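Local coordinates for nisin biosynthesis protein nisC (PDB 2G0D) that cyclises dehydrated nisin precursor, joining cysteine thiols to dehydroamino acids to form the thioether rings of the lantibiotic, with a bound zinc ion, at residues V8-I11 with I12-D16; L105-S108 with L109-Y112; H325-S328 with G329-I333. One frame throughout, in Å; residues are numbered along the deposited sequence.

Interaction 1: residues V8-I11 with I12-D16; sequences VEKI and IAQWD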
loop_
_atom_site.group_PDB
_atom_site.type_symbol
_atom_site.label_atom_id
_atom_site.label_comp_id
_atom_site.label_asym_id
_atom_site.label_seq_id
_atom_site.Cartn_x
_atom_site.Cartn_y
_atom_site.Cartn_z
ATOM N N VAL A 8 -13.850 -17.062 8.674
ATOM C CA VAL A 8 -12.464 -17.471 8.635
ATOM C C VAL A 8 -12.396 -18.974 8.312
ATOM O O VAL A 8 -11.613 -19.404 7.457
ATOM C CB VAL A 8 -11.757 -17.138 9.941
ATOM C CG1 VAL A 8 -10.367 -17.785 9.984
ATOM C CG2 VAL A 8 -11.643 -15.617 10.098
ATOM N N GLU A 9 -13.254 -19.744 8.978
ATOM C CA GLU A 9 -13.316 -21.190 8.796
ATOM C C GLU A 9 -13.548 -21.588 7.350
ATOM O O GLU A 9 -12.892 -22.492 6.853
ATOM C CB GLU A 9 -14.369 -21.808 9.725
ATOM C CG GLU A 9 -13.845 -21.973 11.162
ATOM C CD GLU A 9 -14.936 -22.282 12.189
ATOM O OE1 GLU A 9 -16.128 -22.376 11.811
ATOM O OE2 GLU A 9 -14.594 -22.429 13.390
ATOM N N LYS A 10 -14.456 -20.894 6.676
ATOM C CA LYS A 10 -14.704 -21.170 5.276
ATOM C C LYS A 10 -13.496 -20.811 4.418
ATOM O O LYS A 10 -13.165 -21.560 3.488
ATOM C CB LYS A 10 -16.033 -20.554 4.779
ATOM C CG LYS A 10 -15.950 -19.240 4.011
ATOM C CD LYS A 10 -17.358 -18.805 3.484
ATOM C CE LYS A 10 -17.594 -19.210 2.016
ATOM N NZ LYS A 10 -18.914 -18.722 1.467
ATOM N N ILE A 11 -12.822 -19.694 4.751
ATOM C CA ILE A 11 -11.620 -19.279 4.022
ATOM C C ILE A 11 -10.533 -20.329 4.181
ATOM O O ILE A 11 -9.844 -20.671 3.210
ATOM C CB ILE A 11 -11.081 -17.880 4.456
ATOM C CG1 ILE A 11 -12.087 -16.769 4.139
ATOM C CG2 ILE A 11 -9.738 -17.570 3.781
ATOM C CD1 ILE A 11 -11.851 -15.477 4.948
ATOM N N ILE A 12 -10.377 -20.847 5.395
ATOM C CA ILE A 12 -9.391 -21.894 5.625
ATOM C C ILE A 12 -9.703 -23.143 4.779
ATOM O O ILE A 12 -8.797 -23.705 4.162
ATOM C CB ILE A 12 -9.259 -22.277 7.122
ATOM C CG1 ILE A 12 -8.727 -21.092 7.946
ATOM C CG2 ILE A 12 -8.317 -23.489 7.277
ATOM C CD1 ILE A 12 -8.996 -21.212 9.443
ATOM N N ALA A 13 -10.978 -23.550 4.742
ATOM C CA ALA A 13 -11.439 -24.682 3.907
ATOM C C ALA A 13 -11.141 -24.492 2.408
ATOM O O ALA A 13 -10.770 -25.436 1.715
ATOM C CB ALA A 13 -12.943 -24.937 4.122
ATOM N N GLN A 14 -11.296 -23.270 1.916
ATOM C CA GLN A 14 -10.979 -22.954 0.533
ATOM C C GLN A 14 -9.480 -23.135 0.268
ATOM O O GLN A 14 -9.072 -23.726 -0.751
ATOM C CB GLN A 14 -11.431 -21.525 0.190
ATOM C CG GLN A 14 -12.960 -21.364 0.226
ATOM C CD GLN A 14 -13.439 -19.972 -0.164
ATOM O OE1 GLN A 14 -13.177 -19.499 -1.277
ATOM N NE2 GLN A 14 -14.162 -19.314 0.747
ATOM N N TRP A 15 -8.662 -22.672 1.206
ATOM C CA TRP A 15 -7.227 -22.760 1.025
ATOM C C TRP A 15 -6.634 -24.118 1.354
ATOM O O TRP A 15 -5.613 -24.480 0.796
ATOM C CB TRP A 15 -6.507 -21.597 1.731
ATOM C CG TRP A 15 -6.667 -20.351 0.940
ATOM C CD1 TRP A 15 -7.561 -19.345 1.163
ATOM C CD2 TRP A 15 -5.956 -20.005 -0.254
ATOM N NE1 TRP A 15 -7.433 -18.379 0.198
ATOM C CE2 TRP A 15 -6.451 -18.759 -0.685
ATOM C CE3 TRP A 15 -4.942 -20.635 -1.005
ATOM C CZ2 TRP A 15 -5.961 -18.112 -1.840
ATOM C CZ3 TRP A 15 -4.452 -19.988 -2.144
ATOM C CH2 TRP A 15 -4.962 -18.739 -2.546
ATOM N N ASP A 16 -7.264 -24.868 2.250
ATOM C CA ASP A 16 -6.875 -26.261 2.463
ATOM C C ASP A 16 -7.066 -27.109 1.191
ATOM O O ASP A 16 -6.220 -27.940 0.859
ATOM C CB ASP A 16 -7.628 -26.870 3.652
ATOM C CG ASP A 16 -7.091 -26.387 4.989
ATOM O OD1 ASP A 16 -6.119 -25.612 4.997
ATOM O OD2 ASP A 16 -7.630 -26.783 6.042
#

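Interaction 2: residues L105-S108 with L109-Y112; sequences LLDS and LNRY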
loop_
_atom_site.group_PDB
_atom_site.type_symbol
_atom_site.label_atom_id
_atom_site.label_comp_id
_atom_site.label_asym_id
_atom_site.label_seq_id
_atom_site.Cartn_x
_atom_site.Cartn_y
_atom_site.Cartn_z
ATOM N N LEU A 105 14.081 -18.522 6.242
ATOM C CA LEU A 105 13.267 -18.122 5.099
ATOM C C LEU A 105 13.328 -16.614 4.840
ATOM O O LEU A 105 13.487 -16.191 3.700
ATOM C CB LEU A 105 11.815 -18.585 5.279
ATOM C CG LEU A 105 10.822 -18.312 4.135
ATOM C CD1 LEU A 105 11.360 -18.835 2.757
ATOM C CD2 LEU A 105 9.454 -18.908 4.446
ATOM N N LEU A 106 13.200 -15.805 5.889
ATOM C CA LEU A 106 13.224 -14.337 5.739
ATOM C C LEU A 106 14.574 -13.835 5.175
ATOM O O LEU A 106 14.591 -12.972 4.302
ATOM C CB LEU A 106 12.883 -13.642 7.067
ATOM C CG LEU A 106 11.388 -13.672 7.459
ATOM C CD1 LEU A 106 11.153 -13.416 8.956
ATOM C CD2 LEU A 106 10.616 -12.634 6.629
ATOM N N ASP A 107 15.684 -14.397 5.665
ATOM C CA ASP A 107 17.030 -14.074 5.165
ATOM C C ASP A 107 17.197 -14.347 3.671
ATOM O O ASP A 107 17.743 -13.517 2.950
ATOM C CB ASP A 107 18.111 -14.826 5.965
ATOM C CG ASP A 107 18.290 -14.277 7.370
ATOM O OD1 ASP A 107 17.800 -13.153 7.654
ATOM O OD2 ASP A 107 18.910 -14.968 8.201
ATOM N N SER A 108 16.714 -15.507 3.223
ATOM C CA SER A 108 16.677 -15.855 1.800
ATOM C C SER A 108 15.877 -14.854 1.001
ATOM O O SER A 108 16.318 -14.374 -0.048
ATOM C CB SER A 108 16.050 -17.228 1.595
ATOM O OG SER A 108 16.751 -18.179 2.349
ATOM N N LEU A 109 14.683 -14.564 1.490
ATOM C CA LEU A 109 13.816 -13.582 0.834
ATOM C C LEU A 109 14.509 -12.234 0.721
ATOM O O LEU A 109 14.509 -11.638 -0.337
ATOM C CB LEU A 109 12.460 -13.480 1.545
ATOM C CG LEU A 109 11.568 -14.713 1.404
ATOM C CD1 LEU A 109 10.472 -14.709 2.440
ATOM C CD2 LEU A 109 11.001 -14.834 -0.011
ATOM N N ASN A 110 15.117 -11.775 1.810
ATOM C CA ASN A 110 15.822 -10.480 1.851
ATOM C C ASN A 110 16.998 -10.371 0.874
ATOM O O ASN A 110 17.162 -9.363 0.179
ATOM C CB ASN A 110 16.290 -10.188 3.279
ATOM C CG ASN A 110 15.130 -9.944 4.248
ATOM O OD1 ASN A 110 14.001 -9.698 3.828
ATOM N ND2 ASN A 110 15.416 -10.003 5.554
ATOM N N ARG A 111 17.827 -11.420 0.828
ATOM C CA ARG A 111 18.939 -11.473 -0.114
ATOM C C ARG A 111 18.415 -11.504 -1.545
ATOM O O ARG A 111 18.926 -10.801 -2.411
ATOM C CB ARG A 111 19.872 -12.675 0.174
ATOM C CG ARG A 111 20.556 -12.655 1.573
ATOM C CD ARG A 111 20.659 -11.229 2.239
ATOM N NE ARG A 111 21.521 -11.241 3.424
ATOM C CZ ARG A 111 22.714 -10.648 3.516
ATOM N NH1 ARG A 111 23.212 -9.923 2.512
ATOM N NH2 ARG A 111 23.420 -10.765 4.639
ATOM N N TYR A 112 17.370 -12.277 -1.802
ATOM C CA TYR A 112 16.777 -12.230 -3.127
ATOM C C TYR A 112 16.253 -10.825 -3.443
ATOM O O TYR A 112 16.475 -10.310 -4.540
ATOM C CB TYR A 112 15.696 -13.312 -3.369
ATOM C CG TYR A 112 14.946 -13.035 -4.672
ATOM C CD1 TYR A 112 15.516 -13.318 -5.930
ATOM C CD2 TYR A 112 13.707 -12.418 -4.649
ATOM C CE1 TYR A 112 14.814 -13.018 -7.121
ATOM C CE2 TYR A 112 13.025 -12.120 -5.815
ATOM C CZ TYR A 112 13.567 -12.405 -7.030
ATOM O OH TYR A 112 12.818 -12.073 -8.147
HETATM O O HOH W 1 18.301 -10.549 6.503
#

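Interaction 3: residues H325-S328 with G329-I333; sequences HGYS and GLIEI. With ZN (zinc ion), chain B.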
loop_
_atom_site.group_PDB
_atom_site.type_symbol
_atom_site.label_atom_id
_atom_site.label_comp_id
_atom_site.label_asym_id
_atom_site.label_seq_id
_atom_site.Cartn_x
_atom_site.Cartn_y
_atom_site.Cartn_z
ATOM N N HIS A 325 -10.021 -0.155 -3.344
ATOM C CA HIS A 325 -10.802 1.023 -3.690
ATOM C C HIS A 325 -12.220 0.926 -3.125
ATOM O O HIS A 325 -13.171 1.373 -3.746
ATOM C CB HIS A 325 -10.800 1.280 -5.211
ATOM C CG HIS A 325 -10.875 0.039 -6.049
ATOM N ND1 HIS A 325 -9.751 -0.614 -6.516
ATOM C CD2 HIS A 325 -11.941 -0.661 -6.520
ATOM C CE1 HIS A 325 -10.122 -1.653 -7.250
ATOM N NE2 HIS A 325 -11.444 -1.701 -7.271
ATOM N N GLY A 326 -12.346 0.333 -1.937
ATOM C CA GLY A 326 -13.624 0.237 -1.250
ATOM C C GLY A 326 -13.587 0.896 0.123
ATOM O O GLY A 326 -12.615 1.551 0.510
ATOM N N TYR A 327 -14.661 0.702 0.864
ATOM C CA TYR A 327 -14.854 1.421 2.107
ATOM C C TYR A 327 -13.953 0.958 3.282
ATOM O O TYR A 327 -13.611 1.774 4.161
ATOM C CB TYR A 327 -16.353 1.392 2.478
ATOM C CG TYR A 327 -16.721 2.471 3.474
ATOM C CD1 TYR A 327 -16.503 3.809 3.189
ATOM C CD2 TYR A 327 -17.257 2.139 4.718
ATOM C CE1 TYR A 327 -16.843 4.816 4.107
ATOM C CE2 TYR A 327 -17.582 3.131 5.643
ATOM C CZ TYR A 327 -17.370 4.462 5.329
ATOM O OH TYR A 327 -17.680 5.430 6.256
ATOM N N SER A 328 -13.569 -0.329 3.320
ATOM C CA SER A 328 -12.668 -0.789 4.392
ATOM C C SER A 328 -11.309 -0.077 4.334
ATOM O O SER A 328 -10.684 0.206 5.373
ATOM C CB SER A 328 -12.499 -2.318 4.399
ATOM O OG SER A 328 -13.687 -2.936 4.886
ATOM N N GLY A 329 -10.853 0.252 3.122
ATOM C CA GLY A 329 -9.578 0.986 2.985
ATOM C C GLY A 329 -9.670 2.389 3.545
ATOM O O GLY A 329 -8.776 2.824 4.235
ATOM N N LEU A 330 -10.760 3.096 3.253
ATOM C CA LEU A 330 -11.038 4.448 3.817
ATOM C C LEU A 330 -11.070 4.399 5.340
ATOM O O LEU A 330 -10.439 5.192 6.033
ATOM C CB LEU A 330 -12.394 4.937 3.268
ATOM C CG LEU A 330 -12.333 5.826 2.005
ATOM C CD1 LEU A 330 -11.685 5.091 0.842
ATOM C CD2 LEU A 330 -13.704 6.410 1.597
ATOM N N ILE A 331 -11.819 3.439 5.867
ATOM C CA ILE A 331 -11.913 3.235 7.297
ATOM C C ILE A 331 -10.536 3.000 7.956
ATOM O O ILE A 331 -10.217 3.594 8.987
ATOM C CB ILE A 331 -12.969 2.107 7.608
ATOM C CG1 ILE A 331 -14.387 2.620 7.304
ATOM C CG2 ILE A 331 -12.905 1.618 9.059
ATOM C CD1 ILE A 331 -14.905 3.793 8.217
ATOM N N GLU A 332 -9.716 2.154 7.357
ATOM C CA GLU A 332 -8.418 1.863 7.926
ATOM C C GLU A 332 -7.459 3.055 7.931
ATOM O O GLU A 332 -6.589 3.176 8.825
ATOM C CB GLU A 332 -7.761 0.655 7.238
ATOM C CG GLU A 332 -6.568 0.148 8.058
ATOM C CD GLU A 332 -6.979 -0.561 9.352
ATOM O OE1 GLU A 332 -8.154 -0.981 9.438
ATOM O OE2 GLU A 332 -6.133 -0.728 10.278
ATOM N N ILE A 333 -7.579 3.885 6.895
ATOM C CA ILE A 333 -6.878 5.161 6.866
ATOM C C ILE A 333 -7.325 6.095 8.007
ATOM O O ILE A 333 -6.473 6.701 8.666
ATOM C CB ILE A 333 -7.044 5.852 5.503
ATOM C CG1 ILE A 333 -6.390 5.010 4.402
ATOM C CG2 ILE A 333 -6.408 7.244 5.549
ATOM C CD1 ILE A 333 -6.953 5.275 2.997
HETATM ZN ZN ZN B . -7.757 0.044 -6.168
HETATM O O HOH W 2 -6.788 -0.500 -8.042
#

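Interaction 1: residues V8-I11 with I12-D16
Val8 lays its CG1 methyl against the end of Ile12 one turn further along, Val8 CG1 to Ile12 CD1 3.7 Å, the two branched side chains crossing at a slant. CG1 of Val8 stands anti to the backbone N (chi1 170°), which carries this methyl forward to the isoleucine, while Ile12 CG1 also rests on Val8 O at 3.4 Å. Ile11 makes a similar i/i+4 pair with Trp15: its CG2 lies 3.8 Å from the indole CD1, and its carbonyl O sits near the plane of the indole at the ring edge, 3.3 Å from CD1. These are successive steps along helix 3-20, an outer helix of the alpha-toroid. Val8 and Ile12 face Leu44 of helix 37-45, Ile12 also reaches Tyr56 and Tyr63 of helix 53-74, and Ile11 packs on Ile376 and Ile380 of helix 376-387. A hydrogen bond from Trp15 NE1 to Thr370 OG1 satisfies the indole N-H. Toward solvent, Lys10 runs beside the partly exposed Gln14, the two pointing the same way with Lys10 CE 3.7 Å from Gln14 NE2. Four i+4 to i backbone hydrogen bonds run beneath the side chains; Ile12 N to Val8 O is 2.8 Å, and Trp15 N reaches Ile11 O at 3.1 Å.

Interaction 2: residues L105-S108 with L109-Y112
Leu105 and Leu109 make the apolar contact, the CG branch point of Leu105 meeting the CD1 methyl of Leu109 at 4.0 Å, a light touch between two side chains one turn apart. Leu105 holds CG anti to its backbone N (chi1 -177°), leaning it forward along the helix to this methyl. The polar side-chain contact passes through a water: Asp107 OD1 and Asn110 ND2 are too far apart to bond directly, and water 1 bridges them, donating to Asp107 OD1 at 2.9 Å and accepting from Asn110 ND2 at 3.1 Å. Asp107 OD1 takes both this water and a salt bridge from Arg96. Asn110 uses ND2 for the water and OD1 for a hydrogen bond with Tyr146 OH, which fixes which end of the amide is which. The hydroxyl of Ser108 turns back to Asn104 O, one turn earlier. All of this belongs to helix 100-122 in the outer layer of the alpha-toroid; Leu105 and Leu106 face Ile92 of helix 85-92, and Leu105 also meets Ile64 and Val68 of helix 53-74. Along the main chain the hydrogen bonds run from i+4 to i: Asn110 N reaches Leu106 O at 2.8 Å, and Tyr112 N reaches Ser108 O at 2.9 Å. Side chains touch the same carbonyl oxygens. Leu109 CG sits 3.3 Å from Leu105 O, and the amide of Asn110 lies close over the preceding turn, its CG 3.1 Å from Leu106 O. Arg111 CG packs 3.2 Å from Asp107 O, the bend at chi2 then carrying the guanidinium on past it; the Asp107 carboxylate is not in contact with that group.

Interaction 3: residues H325-S328 with G329-I333
Tyr327 swings CG anti to its backbone N (chi1 -161°), and Ile331 places CG1 anti to its own carbonyl carbon (chi1 -70°), which brings the isoleucine against the phenol one turn later. Here the chain leaves a zinc-binding loop and enters helix 327-341, one of the inner helices of the alpha-toroid, with Gly326 at the N-cap position. Ile331 CG1 lies over one face of the Tyr327 ring in a CH-pi contact, 4.0 Å from the centroid and 26° off the normal, displaced toward the rim on the CE2 side. Its CD1 methyl continues outward as far as the hydroxyl, 3.8 Å from Tyr327 OH. Leu330 meets the ring at another place, crossing the tyrosine at about a right angle with Leu330 CD2 4.1 Å from Tyr327 CD1. The ring and both aliphatic chains also reach Met312 of helix 298-314, and Tyr327 and Ile331 meet Phe353 of helix 347-355 as well. In the first turn Gly329 N makes only a weak bond to Gly326 O, whereas Ile331 N reaches Tyr327 O at 3.0 Å, and Glu332 N binds Ser328 O. The polar side chains here find partners elsewhere: Ser328 OG with Tyr321 O, and Glu332 in a salt bridge with Arg396, which would probably keep this buried carboxylate ionised. His325, just before the helix, takes no part in this packing and gives its imidazole to the metal. Cys278 and Cys324 complete the protein ligands; a water 2.2 Å from the zinc is the fourth ligand, and His325 ND1 binds the zinc at 2.1 Å.

From the N terminus the chain meets interaction 1 in helix 3-20, interaction 2 in helix 100-122 and interaction 3 at the start of helix 327-341. Each joins adjoining segments, so none closes a long loop, and the three follow in series without nesting or crossing. Interactions 1 and 2 lie in the outer layer, about 28 Å apart between centres, and both face helix 53-74. Interaction 3 sits inside, near the zinc, about 24 Å from interaction 1 and 31 Å from interaction 2, centre to centre. Helix 376-387 packs against both 8-16 and 325-333, linking the N-terminal helix to the metal-site region.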